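Local coordinates for bifunctional GH43-CE protein (Bacteroides eggerthii, PDB 6MLY) that probably breaks down xylan-type polysaccharides, joining a glycoside hydrolase family 43 module, likely a beta-xylosidase, to a carbohydrate esterase module in one chain, at residues D521-D526 and G531-I536; F558-K563 and S589-F594; Y108-A113 and T119-T124. All coordinates share one frame; numbering follows the deposited sequence.

Interaction 1 (D521-D526 and G531-I536); sequences DICYAD and GHKLDI
Tyr-524 and His-532 form the tightly packed, buried end of this beta hairpin. With CG between the backbone N and the carbonyl carbon (chi1 59°), the Tyr-524 ring is laid against the backbone of His-532, whose O lies over one face. His-532 CB stands above a face of that ring, 4.2 Å from its centroid, in a CH-pi contact, while the imidazole turns an edge to the Tyr-524 hydroxyl, itself hydrogen-bonded to Asn-585 O. The two methyls of Leu-534 divide between Tyr-524 and Ile-522: CD2 packs on Tyr-524 CB at 3.5 Å and CD1 on Ile-522 CB at 3.9 Å. In the backbone Ile-522 and Leu-534 make an antiparallel hydrogen-bonded pair, with Leu-534 N reaching Ile-522 O at 2.9 Å. Beyond it a carboxylate serves as acceptor, Asp-535 OD1 receiving Asp-521 N at 2.8 Å on its anti side and well out of the carboxylate plane.

The face carrying Cys-523 and Lys-533 is looser and partly open to solvent. The bent Lys-533 chain runs past the carbonyl of Asp-521 to put CE beside Cys-523 SG, but its NZ stays 4.4 Å from Asp-521 OD1, too far for a salt bridge. Lys-563 instead bridges Asp-521 and Asp-535. His-532 is held at ND1 by Asp-527 and at NE2 by Asp-600. Helix 596-610 covers the buried face, with Ala-604 and Phe-607 against Tyr-524, and strand 579-584 continues the sheet beyond strand 533-537.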
loop_
_atom_site.group_PDB
_atom_site.type_symbol
_atom_site.label_atom_id
_atom_site.label_comp_id
_atom_site.label_asym_id
_atom_site.label_seq_id
_atom_site.Cartn_x
_atom_site.Cartn_y
_atom_site.Cartn_z
ATOM N N ASP A 521 3.508 0.704 -10.467
ATOM C CA ASP A 521 4.039 2.061 -10.617
ATOM C C ASP A 521 5.567 2.054 -10.470
ATOM O O ASP A 521 6.120 2.790 -9.654
ATOM C CB ASP A 521 3.363 3.020 -9.631
ATOM C CG ASP A 521 1.980 3.475 -10.067
ATOM O OD1 ASP A 521 1.837 3.867 -11.240
ATOM O OD2 ASP A 521 1.056 3.444 -9.229
ATOM N N ILE A 522 6.233 1.214 -11.268
ATOM C CA ILE A 522 7.687 1.223 -11.419
ATOM C C ILE A 522 8.018 2.148 -12.596
ATOM O O ILE A 522 7.357 2.087 -13.628
ATOM C CB ILE A 522 8.235 -0.203 -11.643
ATOM C CG1 ILE A 522 8.003 -1.114 -10.432
ATOM C CG2 ILE A 522 9.702 -0.171 -12.050
ATOM C CD1 ILE A 522 9.018 -0.950 -9.320
ATOM N N CYS A 523 9.037 2.998 -12.424
ATOM C CA CYS A 523 9.506 3.917 -13.467
ATOM C C CYS A 523 10.538 3.195 -14.346
ATOM O O CYS A 523 11.550 2.713 -13.846
ATOM C CB CYS A 523 10.120 5.174 -12.857
ATOM S SG CYS A 523 9.373 5.673 -11.281
ATOM N N TYR A 524 10.271 3.112 -15.655
ATOM C CA TYR A 524 11.178 2.410 -16.585
ATOM C C TYR A 524 12.142 3.406 -17.245
ATOM O O TYR A 524 13.180 3.000 -17.770
ATOM C CB TYR A 524 10.397 1.556 -17.589
ATOM C CG TYR A 524 9.408 2.283 -18.463
ATOM C CD1 TYR A 524 9.824 3.013 -19.564
ATOM C CD2 TYR A 524 8.047 2.202 -18.217
ATOM C CE1 TYR A 524 8.918 3.665 -20.384
ATOM C CE2 TYR A 524 7.126 2.841 -19.032
ATOM C CZ TYR A 524 7.562 3.577 -20.121
ATOM O OH TYR A 524 6.655 4.211 -20.921
ATOM N N ALA A 525 11.781 4.696 -17.222
ATOM C CA ALA A 525 12.718 5.800 -17.422
ATOM C C ALA A 525 13.072 6.380 -16.049
ATOM O O ALA A 525 12.513 5.942 -15.038
ATOM C CB ALA A 525 12.103 6.843 -18.322
ATOM N N ASP A 526 13.984 7.361 -16.016
ATOM C CA ASP A 526 14.408 8.007 -14.758
ATOM C C ASP A 526 13.637 9.326 -14.596
ATOM O O ASP A 526 14.228 10.413 -14.593
ATOM C CB ASP A 526 15.929 8.198 -14.717
ATOM C CG ASP A 526 16.504 8.527 -13.341
ATOM O OD1 ASP A 526 16.047 7.923 -12.346
ATOM O OD2 ASP A 526 17.417 9.381 -13.269
ATOM N N GLY A 531 3.323 8.627 -17.686
ATOM C CA GLY A 531 3.524 8.100 -19.019
ATOM C C GLY A 531 4.617 7.043 -19.062
ATOM O O GLY A 531 4.585 6.168 -19.936
ATOM N N HIS A 532 5.574 7.112 -18.122
ATOM C CA HIS A 532 6.715 6.200 -18.103
ATOM C C HIS A 532 6.659 5.258 -16.892
ATOM O O HIS A 532 7.668 5.030 -16.243
ATOM C CB HIS A 532 8.024 6.993 -18.166
ATOM C CG HIS A 532 8.212 7.749 -19.438
ATOM N ND1 HIS A 532 8.874 8.960 -19.485
ATOM C CD2 HIS A 532 7.828 7.482 -20.705
ATOM C CE1 HIS A 532 8.898 9.399 -20.728
ATOM N NE2 HIS A 532 8.259 8.515 -21.493
ATOM N N LYS A 533 5.488 4.658 -16.654
ATOM C CA LYS A 533 5.255 3.761 -15.524
ATOM C C LYS A 533 4.768 2.395 -16.018
ATOM O O LYS A 533 3.951 2.332 -16.933
ATOM C CB LYS A 533 4.204 4.382 -14.603
ATOM C CG LYS A 533 4.719 5.490 -13.703
ATOM C CD LYS A 533 5.515 4.958 -12.534
ATOM C CE LYS A 533 6.080 6.053 -11.656
ATOM N NZ LYS A 533 5.005 6.868 -11.043
ATOM N N LEU A 534 5.250 1.314 -15.387
ATOM C CA LEU A 534 4.803 -0.058 -15.709
ATOM C C LEU A 534 4.558 -0.852 -14.419
ATOM O O LEU A 534 5.084 -0.504 -13.358
ATOM C CB LEU A 534 5.831 -0.758 -16.610
ATOM C CG LEU A 534 7.253 -0.904 -16.060
ATOM C CD1 LEU A 534 7.339 -1.984 -14.986
ATOM C CD2 LEU A 534 8.230 -1.219 -17.186
ATOM N N ASP A 535 3.753 -1.918 -14.545
ATOM C CA ASP A 535 3.402 -2.824 -13.451
ATOM C C ASP A 535 3.880 -4.240 -13.799
ATOM O O ASP A 535 3.502 -4.774 -14.842
ATOM C CB ASP A 535 1.891 -2.838 -13.198
ATOM C CG ASP A 535 1.297 -1.489 -12.827
ATOM O OD1 ASP A 535 2.069 -0.582 -12.485
ATOM O OD2 ASP A 535 0.059 -1.357 -12.882
ATOM N N ILE A 536 4.692 -4.836 -12.914
ATOM C CA ILE A 536 5.212 -6.197 -13.099
ATOM C C ILE A 536 4.340 -7.169 -12.295
ATOM O O ILE A 536 3.858 -6.816 -11.223
ATOM C CB ILE A 536 6.701 -6.279 -12.708
ATOM C CG1 ILE A 536 7.526 -5.221 -13.447
ATOM C CG2 ILE A 536 7.250 -7.684 -12.936
ATOM C CD1 ILE A 536 8.999 -5.254 -13.125
#

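Interaction 2 (F558-K563 and S589-F594); sequences FANNMK and SGDAKF
With Asn-560 CG between its backbone N and carbonyl carbon (chi1 57°) and Asp-591 CG anti to its carbonyl carbon (chi1 -61°), the amide NH2 is brought to a carboxylate oxygen, the side chains crossing at about a right angle with their planes not far from parallel. The two loops involved belong to the alpha/beta-hydrolase fold of the esterase module: one leads from strand 546-552 into helix 563-577, the other from strand 579-584 into helix 596-610, and the two strands are parallel neighbours joined by a beta-alpha-beta crossover.

The link between the side chains is one hydrogen bond, Asn-560 ND2 to Asp-591 OD2 at 2.9 Å. It meets the carboxylate on the syn side, somewhat out of its plane, and is bent, 138° at the hydrogen, with the acceptor tilted from the amide plane. Asp-591 OD2 also takes the backbone N-H of Ser-588, which helps to fix the turn of the carboxylate. A leucine in place of Asn-560 has no side-chain N-H to offer, and would probably leave Asp-591 without its bond across the loops and freer to swing.

The second touch is between Phe-558 and Ser-589, whose OG comes obliquely to the phenyl CD1 while bonded to Trp-557 O. Phe-558 also leans on Pro-696 and Ala-699 of helix 696-701. Within the second loop, Lys-593 curls back until its NZ donates to Ser-589 O at 2.6 Å.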
loop_
_atom_site.group_PDB
_atom_site.type_symbol
_atom_site.label_atom_id
_atom_site.label_comp_id
_atom_site.label_asym_id
_atom_site.label_seq_id
_atom_site.Cartn_x
_atom_site.Cartn_y
_atom_site.Cartn_z
ATOM N N PHE A 558 -4.482 8.456 -26.348
ATOM C CA PHE A 558 -4.914 9.618 -25.557
ATOM C C PHE A 558 -4.636 9.422 -24.061
ATOM O O PHE A 558 -4.698 10.391 -23.316
ATOM C CB PHE A 558 -6.403 9.914 -25.759
ATOM C CG PHE A 558 -6.747 10.627 -27.044
ATOM C CD1 PHE A 558 -6.052 11.760 -27.441
ATOM C CD2 PHE A 558 -7.790 10.184 -27.845
ATOM C CE1 PHE A 558 -6.374 12.416 -28.621
ATOM C CE2 PHE A 558 -8.114 10.844 -29.023
ATOM C CZ PHE A 558 -7.404 11.959 -29.408
ATOM N N ALA A 559 -4.317 8.191 -23.639
ATOM C CA ALA A 559 -4.187 7.845 -22.219
ATOM C C ALA A 559 -2.718 7.575 -21.873
ATOM O O ALA A 559 -1.963 7.076 -22.709
ATOM C CB ALA A 559 -5.051 6.652 -21.904
ATOM N N ASN A 560 -2.328 7.905 -20.632
ATOM C CA ASN A 560 -0.974 7.646 -20.137
ATOM C C ASN A 560 -1.039 6.875 -18.813
ATOM O O ASN A 560 -0.048 6.823 -18.081
ATOM C CB ASN A 560 -0.167 8.941 -20.013
ATOM C CG ASN A 560 -0.815 9.987 -19.129
ATOM O OD1 ASN A 560 -1.715 9.686 -18.346
ATOM N ND2 ASN A 560 -0.356 11.222 -19.240
ATOM N N ASN A 561 -2.191 6.247 -18.540
ATOM C CA ASN A 561 -2.547 5.862 -17.180
ATOM C C ASN A 561 -3.485 4.644 -17.133
ATOM O O ASN A 561 -4.141 4.431 -16.116
ATOM C CB ASN A 561 -3.207 7.045 -16.462
ATOM C CG ASN A 561 -4.538 7.454 -17.063
ATOM O OD1 ASN A 561 -4.853 7.116 -18.213
ATOM N ND2 ASN A 561 -5.329 8.182 -16.285
ATOM N N MET A 562 -3.534 3.831 -18.192
ATOM C CA MET A 562 -4.574 2.792 -18.308
ATOM C C MET A 562 -3.950 1.395 -18.434
ATOM O O MET A 562 -4.542 0.499 -19.029
ATOM C CB MET A 562 -5.482 3.061 -19.513
ATOM C CG MET A 562 -6.409 4.244 -19.308
ATOM S SD MET A 562 -7.960 4.090 -20.238
ATOM C CE MET A 562 -7.370 4.119 -21.929
ATOM N N LYS A 563 -2.770 1.212 -17.836
ATOM C CA LYS A 563 -2.091 -0.083 -17.800
ATOM C C LYS A 563 -2.869 -1.075 -16.923
ATOM O O LYS A 563 -2.787 -2.282 -17.133
ATOM C CB LYS A 563 -0.668 0.087 -17.266
ATOM C CG LYS A 563 -0.589 0.724 -15.886
ATOM C CD LYS A 563 0.813 0.992 -15.423
ATOM C CE LYS A 563 0.835 1.766 -14.129
ATOM N NZ LYS A 563 2.195 1.768 -13.557
ATOM N N SER A 589 -0.912 11.495 -26.582
ATOM C CA SER A 589 -0.732 12.370 -27.736
ATOM C C SER A 589 -0.826 13.841 -27.306
ATOM O O SER A 589 -0.378 14.725 -28.034
ATOM C CB SER A 589 -1.714 12.044 -28.840
ATOM O OG SER A 589 -3.048 12.037 -28.358
ATOM N N GLY A 590 -1.419 14.090 -26.130
ATOM C CA GLY A 590 -1.429 15.411 -25.493
ATOM C C GLY A 590 -0.067 15.772 -24.921
ATOM O O GLY A 590 0.380 16.909 -25.051
ATOM N N ASP A 591 0.586 14.786 -24.293
ATOM C CA ASP A 591 1.894 14.941 -23.645
ATOM C C ASP A 591 2.972 15.221 -24.699
ATOM O O ASP A 591 3.597 16.283 -24.683
ATOM C CB ASP A 591 2.255 13.699 -22.826
ATOM C CG ASP A 591 1.279 13.412 -21.699
ATOM O OD1 ASP A 591 1.217 14.234 -20.758
ATOM O OD2 ASP A 591 0.590 12.373 -21.773
ATOM N N ALA A 592 3.181 14.252 -25.601
ATOM C CA ALA A 592 4.142 14.358 -26.706
ATOM C C ALA A 592 3.473 13.870 -27.996
ATOM O O ALA A 592 2.314 13.462 -27.974
ATOM C CB ALA A 592 5.385 13.564 -26.382
ATOM N N LYS A 593 4.210 13.927 -29.109
ATOM C CA LYS A 593 3.732 13.446 -30.410
ATOM C C LYS A 593 4.649 12.319 -30.904
ATOM O O LYS A 593 5.771 12.164 -30.421
ATOM C CB LYS A 593 3.678 14.596 -31.422
ATOM C CG LYS A 593 2.838 15.801 -31.009
ATOM C CD LYS A 593 1.370 15.491 -30.760
ATOM C CE LYS A 593 0.570 16.693 -30.298
ATOM N NZ LYS A 593 -0.850 16.352 -30.039
ATOM N N PHE A 594 4.147 11.541 -31.872
ATOM C CA PHE A 594 4.884 10.427 -32.487
ATOM C C PHE A 594 6.209 10.958 -33.031
ATOM O O PHE A 594 6.241 12.014 -33.658
ATOM C CB PHE A 594 4.044 9.756 -33.578
ATOM C CG PHE A 594 4.639 8.493 -34.148
ATOM C CD1 PHE A 594 5.422 8.529 -35.292
ATOM C CD2 PHE A 594 4.431 7.269 -33.532
ATOM C CE1 PHE A 594 5.985 7.371 -35.804
ATOM C CE2 PHE A 594 4.989 6.110 -34.049
ATOM C CZ PHE A 594 5.765 6.164 -35.184
#

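Interaction 3 (Y108-A113 and T119-T124); sequences YLSTFA and TYFYTT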
loop_
_atom_site.group_PDB
_atom_site.type_symbol
_atom_site.label_atom_id
_atom_site.label_comp_id
_atom_site.label_asym_id
_atom_site.label_seq_id
_atom_site.Cartn_x
_atom_site.Cartn_y
_atom_site.Cartn_z
ATOM N N TYR A 108 3.322 4.870 37.895
ATOM C CA TYR A 108 2.559 6.087 37.643
ATOM C C TYR A 108 2.574 6.394 36.144
ATOM O O TYR A 108 3.649 6.575 35.555
ATOM C CB TYR A 108 3.134 7.259 38.443
ATOM C CG TYR A 108 2.960 7.140 39.935
ATOM C CD1 TYR A 108 3.929 6.543 40.724
ATOM C CD2 TYR A 108 1.820 7.618 40.559
ATOM C CE1 TYR A 108 3.776 6.430 42.098
ATOM C CE2 TYR A 108 1.649 7.508 41.929
ATOM C CZ TYR A 108 2.632 6.917 42.704
ATOM O OH TYR A 108 2.458 6.808 44.053
ATOM N N LEU A 109 1.370 6.458 35.559
ATOM C CA LEU A 109 1.161 6.665 34.128
ATOM C C LEU A 109 0.201 7.844 33.909
ATOM O O LEU A 109 -0.899 7.861 34.464
ATOM C CB LEU A 109 0.588 5.377 33.533
ATOM C CG LEU A 109 1.093 5.031 32.137
ATOM C CD1 LEU A 109 0.360 3.815 31.586
ATOM C CD2 LEU A 109 0.956 6.220 31.201
ATOM N N SER A 110 0.623 8.818 33.094
ATOM C CA SER A 110 -0.191 9.990 32.773
ATOM C C SER A 110 -0.335 10.135 31.253
ATOM O O SER A 110 0.566 9.772 30.510
ATOM C CB SER A 110 0.400 11.240 33.366
ATOM O OG SER A 110 1.470 11.726 32.568
ATOM N N THR A 111 -1.477 10.684 30.821
ATOM C CA THR A 111 -1.631 11.251 29.487
ATOM C C THR A 111 -2.628 12.415 29.543
ATOM O O THR A 111 -3.267 12.655 30.568
ATOM C CB THR A 111 -2.057 10.193 28.460
ATOM O OG1 THR A 111 -2.011 10.801 27.168
ATOM C CG2 THR A 111 -3.444 9.638 28.697
ATOM N N PHE A 112 -2.741 13.114 28.409
ATOM C CA PHE A 112 -3.676 14.215 28.181
ATOM C C PHE A 112 -4.382 13.977 26.841
ATOM O O PHE A 112 -3.978 13.095 26.077
ATOM C CB PHE A 112 -2.939 15.556 28.162
ATOM C CG PHE A 112 -1.958 15.700 27.026
ATOM C CD1 PHE A 112 -2.264 16.471 25.917
ATOM C CD2 PHE A 112 -0.739 15.041 27.053
ATOM C CE1 PHE A 112 -1.369 16.586 24.863
ATOM C CE2 PHE A 112 0.154 15.155 25.997
ATOM C CZ PHE A 112 -0.161 15.930 24.907
ATOM N N ALA A 113 -5.416 14.776 26.556
ATOM C CA ALA A 113 -6.138 14.678 25.289
ATOM C C ALA A 113 -6.912 15.972 25.006
ATOM O O ALA A 113 -7.690 16.431 25.843
ATOM C CB ALA A 113 -7.065 13.487 25.318
ATOM N N THR A 119 -6.328 16.209 31.348
ATOM C CA THR A 119 -5.152 15.411 31.719
ATOM C C THR A 119 -5.597 14.283 32.663
ATOM O O THR A 119 -6.333 14.534 33.623
ATOM C CB THR A 119 -4.069 16.296 32.348
ATOM O OG1 THR A 119 -3.700 17.289 31.390
ATOM C CG2 THR A 119 -2.834 15.529 32.769
ATOM N N TYR A 120 -5.141 13.054 32.378
ATOM C CA TYR A 120 -5.533 11.838 33.115
ATOM C C TYR A 120 -4.308 11.207 33.791
ATOM O O TYR A 120 -3.230 11.166 33.211
ATOM C CB TYR A 120 -6.197 10.828 32.175
ATOM C CG TYR A 120 -7.409 11.348 31.442
ATOM C CD1 TYR A 120 -7.280 12.063 30.261
ATOM C CD2 TYR A 120 -8.689 11.124 31.925
ATOM C CE1 TYR A 120 -8.388 12.545 29.580
ATOM C CE2 TYR A 120 -9.808 11.597 31.256
ATOM C CZ TYR A 120 -9.661 12.307 30.076
ATOM O OH TYR A 120 -10.760 12.775 29.410
ATOM N N PHE A 121 -4.499 10.711 35.018
ATOM C CA PHE A 121 -3.458 10.029 35.792
ATOM C C PHE A 121 -3.959 8.639 36.200
ATOM O O PHE A 121 -5.084 8.493 36.686
ATOM C CB PHE A 121 -3.061 10.846 37.027
ATOM C CG PHE A 121 -1.903 11.785 36.807
ATOM C CD1 PHE A 121 -0.596 11.337 36.915
ATOM C CD2 PHE A 121 -2.119 13.112 36.469
ATOM C CE1 PHE A 121 0.468 12.199 36.700
ATOM C CE2 PHE A 121 -1.052 13.972 36.255
ATOM C CZ PHE A 121 0.239 13.513 36.369
ATOM N N TYR A 122 -3.092 7.636 36.022
ATOM C CA TYR A 122 -3.389 6.237 36.306
ATOM C C TYR A 122 -2.278 5.664 37.202
ATOM O O TYR A 122 -1.097 5.911 36.945
ATOM C CB TYR A 122 -3.489 5.454 34.992
ATOM C CG TYR A 122 -4.500 5.953 33.988
ATOM C CD1 TYR A 122 -4.193 6.959 33.084
ATOM C CD2 TYR A 122 -5.755 5.373 33.897
ATOM C CE1 TYR A 122 -5.114 7.389 32.136
ATOM C CE2 TYR A 122 -6.685 5.786 32.955
ATOM C CZ TYR A 122 -6.366 6.799 32.070
ATOM O OH TYR A 122 -7.298 7.207 31.158
ATOM N N THR A 123 -2.655 4.901 38.240
ATOM C CA THR A 123 -1.684 4.316 39.179
ATOM C C THR A 123 -2.041 2.858 39.494
ATOM O O THR A 123 -3.213 2.516 39.619
ATOM C CB THR A 123 -1.613 5.116 40.486
ATOM O OG1 THR A 123 -2.844 4.923 41.185
ATOM C CG2 THR A 123 -1.362 6.593 40.271
ATOM N N THR A 124 -1.005 2.022 39.656
ATOM C CA THR A 124 -1.154 0.597 39.985
ATOM C C THR A 124 0.155 0.030 40.556
ATOM O O THR A 124 1.234 0.572 40.308
ATOM C CB THR A 124 -1.555 -0.217 38.750
ATOM O OG1 THR A 124 -1.849 -1.543 39.186
ATOM C CG2 THR A 124 -0.476 -0.247 37.691
#
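Leu-109 and Tyr-122, and then Thr-111 and Tyr-120, are the hydrogen-bonded pairs that tie this antiparallel hairpin together, its two strands running at 161° to each other. Each pair exchanges two main-chain bonds. In the first, Leu-109 N reaches Tyr-122 O at 2.9 Å and Tyr-122 N returns to Leu-109 O at 2.7 Å; in the second, Thr-111 N meets Tyr-120 O at 3.0 Å and Tyr-120 N meets Thr-111 O at 2.6 Å.

The closer side-chain contacts are at the non-hydrogen-bonded pairs. Ser-110 CB sits over one face of the Phe-121 ring, 3.7 Å from its centroid and offset toward the rim, in a CH-pi contact. At the next pair Thr-123 lays its CG2 obliquely against the Tyr-108 ring, 3.4 Å from CD2, and at the far end Phe-112 CB lies 3.7 Å from Thr-119 OG1. On the other face, the Tyr-122 ring presents its edge to Leu-109 O and to the methyl of Thr-111.

Several hydroxyls find their partners outside the two segments. Ser-110 OG bonds to His-144 NE2, Thr-119 OG1 to Pro-139 O and Tyr-141 N, and Tyr-120 OH to Thr-116. The Phe-112 ring, turned away from Thr-119 by a chi1 of 64°, comes to within about 4 Å, side chain to side chain, of Asp-143, the residue predicted to tune the catalytic acid.

Flanked by strands 99-103 and 133-137, the hairpin supplies the two inner strands of a four-stranded antiparallel sheet, as expected for a blade of the five-bladed beta-propeller of family 43 glycosidases.

Overall arrangement
Interactions 1 and 2 belong to the esterase part and touch each other: Lys-563, at the start of helix 563-577, reaches back to the two hairpin aspartates of interaction 1. Interaction 3 lies on the opposite side of the chain's centre, in the glycosidase module, its centre about 50 Å from that of interaction 1 and 58 Å from that of interaction 2. Both hairpin contacts are largely buried, but interaction 3 is a regular ladder within a sheet, whereas interaction 1 has a short ladder supplemented by tyrosine-histidine packing and a side-chain carboxylate acceptor. Interaction 2, partly exposed, joins loops rather than strands and relies on a single polar side-chain bond with little buried surface.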